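Local structure of sulfur oxygenase/reductase (Halothiobacillus neapolitanus, 6QPA) at residues G178-L183 with W196-Q201. The protein probably catalyses the oxygen-dependent disproportionation of elemental sulfur at a mononuclear iron centre. Sequence-based numbering, arbitrary orientation.
Sequences GATETL and WMIMKQ
Leu183 lies against the indole of Trp196, its CB over one face in a CH-pi contact, 3.6 Å from the centroid of the five-membered ring and only 7° off the ring normal. From there the leucine reaches in two directions: CD1 follows the same face to CE3 of Trp196 at 3.6 Å, and CD2 comes up to the tryptophan CB. CG of Trp196 lies between the backbone N and the carbonyl carbon (chi1 58°), and the indole that starts there turns one face to Leu183. Leu183 CD1 also meets Ile198 CG1 at 3.7 Å, so one methyl bridges the two strand residues that face the helix. Farther along, Ile198 CD1 sits 3.9 Å from Ala179 CB and 3.4 Å from Thr180 OG1, with the threonine and isoleucine side chains crossing at about a right angle. That hydroxyl hydrogen-bonds to the carbonyl O of Glu176, one turn back. No hydrogen bond joins the two segments; apart from the Thr180 hydroxyl and the indole nitrogen, the side-chain atoms that meet are carbon, and most touching residues are buried. Behind this contact, Thr182 OG1 bonds to Gly178 O at 2.8 Å, and its side chain packs on Leu278 and Ile281 of helix 276-287. Strand 193-204 is held by backbone bonds to strands 110-125 and 251-259, and Leu183 also touches Ile257 of the latter. The axes of 178-183 and 196-201 run nearly antiparallel (166°), 9.6 Å apart at their closest: helix 172-189 packed on the antiparallel sheet, as in the ferredoxin-like alpha-beta architecture of dimeric alpha-beta barrel proteins.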
loop_
_atom_site.group_PDB
_atom_site.type_symbol
_atom_site.label_atom_id
_atom_site.label_comp_id
_atom_site.label_asym_id
_atom_site.label_seq_id
_atom_site.Cartn_x
_atom_site.Cartn_y
_atom_site.Cartn_z
ATOM N N GLY A 178 11.070 51.870 45.853
ATOM C CA GLY A 178 12.013 51.280 44.913
ATOM C C GLY A 178 11.337 50.694 43.687
ATOM O O GLY A 178 11.838 50.823 42.572
ATOM N N ALA A 179 10.206 50.013 43.884
ATOM C CA ALA A 179 9.451 49.487 42.750
ATOM C C ALA A 179 8.942 50.618 41.867
ATOM O O ALA A 179 9.012 50.538 40.631
ATOM C CB ALA A 179 8.277 48.631 43.241
ATOM N N THR A 180 8.443 51.688 42.493
ATOM C CA THR A 180 8.008 52.851 41.737
ATOM C C THR A 180 9.141 53.399 40.887
ATOM O O THR A 180 8.959 53.668 39.696
ATOM C CB THR A 180 7.491 53.929 42.684
ATOM O OG1 THR A 180 6.300 53.473 43.335
ATOM C CG2 THR A 180 7.225 55.226 41.937
ATOM N N GLU A 181 10.325 53.574 41.480
ATOM C CA GLU A 181 11.434 54.120 40.700
ATOM C C GLU A 181 11.830 53.183 39.563
ATOM O O GLU A 181 12.088 53.634 38.443
ATOM C CB GLU A 181 12.631 54.425 41.616
ATOM C CG GLU A 181 13.740 55.161 40.865
ATOM C CD GLU A 181 14.946 55.547 41.728
ATOM O OE1 GLU A 181 14.958 55.270 42.955
ATOM O OE2 GLU A 181 15.888 56.135 41.149
ATOM N N THR A 182 11.850 51.870 39.827
ATOM C CA THR A 182 12.165 50.888 38.790
ATOM C C THR A 182 11.197 50.999 37.618
ATOM O O THR A 182 11.607 51.040 36.449
ATOM C CB THR A 182 12.093 49.466 39.364
ATOM O OG1 THR A 182 12.987 49.328 40.466
ATOM C CG2 THR A 182 12.481 48.421 38.277
ATOM N N LEU A 183 9.895 51.033 37.923
ATOM C CA LEU A 183 8.861 50.986 36.893
ATOM C C LEU A 183 8.810 52.276 36.083
ATOM O O LEU A 183 8.583 52.248 34.867
ATOM C CB LEU A 183 7.508 50.691 37.550
ATOM C CG LEU A 183 7.396 49.273 38.107
ATOM C CD1 LEU A 183 6.248 49.123 39.097
ATOM C CD2 LEU A 183 7.260 48.270 36.919
ATOM N N TRP A 196 1.905 50.146 34.057
ATOM C CA TRP A 196 2.212 49.358 35.237
ATOM C C TRP A 196 1.320 49.763 36.400
ATOM O O TRP A 196 0.725 50.842 36.424
ATOM C CB TRP A 196 3.691 49.484 35.627
ATOM C CG TRP A 196 4.135 50.893 35.902
ATOM C CD1 TRP A 196 4.743 51.757 35.029
ATOM C CD2 TRP A 196 4.002 51.603 37.144
ATOM N NE1 TRP A 196 5.008 52.962 35.658
ATOM C CE2 TRP A 196 4.566 52.887 36.957
ATOM C CE3 TRP A 196 3.483 51.266 38.402
ATOM C CZ2 TRP A 196 4.612 53.841 37.980
ATOM C CZ3 TRP A 196 3.520 52.224 39.423
ATOM C CH2 TRP A 196 4.084 53.496 39.204
ATOM N N MET A 197 1.324 48.908 37.415
ATOM C CA MET A 197 0.528 49.105 38.617
ATOM C C MET A 197 1.177 48.307 39.740
ATOM O O MET A 197 1.624 47.178 39.518
ATOM C CB MET A 197 -0.928 48.665 38.346
ATOM C CG MET A 197 -1.884 48.630 39.483
ATOM S SD MET A 197 -3.590 48.425 38.859
ATOM C CE MET A 197 -3.498 46.812 38.068
ATOM N N ILE A 198 1.279 48.912 40.922
ATOM C CA ILE A 198 1.785 48.240 42.114
ATOM C C ILE A 198 0.597 47.915 43.008
ATOM O O ILE A 198 -0.124 48.819 43.441
ATOM C CB ILE A 198 2.798 49.113 42.868
ATOM C CG1 ILE A 198 4.029 49.380 41.999
ATOM C CG2 ILE A 198 3.166 48.439 44.207
ATOM C CD1 ILE A 198 4.920 50.472 42.535
ATOM N N MET A 199 0.401 46.639 43.311
ATOM C CA MET A 199 -0.763 46.197 44.072
ATOM C C MET A 199 -0.298 45.515 45.344
ATOM O O MET A 199 0.524 44.592 45.284
ATOM C CB MET A 199 -1.613 45.237 43.250
ATOM C CG MET A 199 -2.153 45.830 41.972
ATOM S SD MET A 199 -3.225 44.678 41.051
ATOM C CE MET A 199 -2.027 43.469 40.534
ATOM N N LYS A 200 -0.891 45.910 46.473
ATOM C CA LYS A 200 -0.518 45.423 47.802
ATOM C C LYS A 200 -1.686 44.632 48.376
ATOM O O LYS A 200 -2.788 45.169 48.502
ATOM C CB LYS A 200 -0.192 46.599 48.728
ATOM C CG LYS A 200 0.267 46.205 50.139
ATOM C CD LYS A 200 0.326 47.431 51.020
ATOM C CE LYS A 200 0.819 47.108 52.427
ATOM N NZ LYS A 200 0.633 48.347 53.245
ATOM N N GLN A 201 -1.451 43.374 48.732
ATOM C CA GLN A 201 -2.511 42.565 49.323
ATOM C C GLN A 201 -2.774 43.014 50.758
ATOM O O GLN A 201 -1.844 43.090 51.561
ATOM C CB GLN A 201 -2.134 41.081 49.304
ATOM C CG GLN A 201 -3.217 40.236 49.997
ATOM C CD GLN A 201 -2.862 38.772 50.214
ATOM O OE1 GLN A 201 -3.267 38.190 51.219
ATOM N NE2 GLN A 201 -2.108 38.169 49.277
#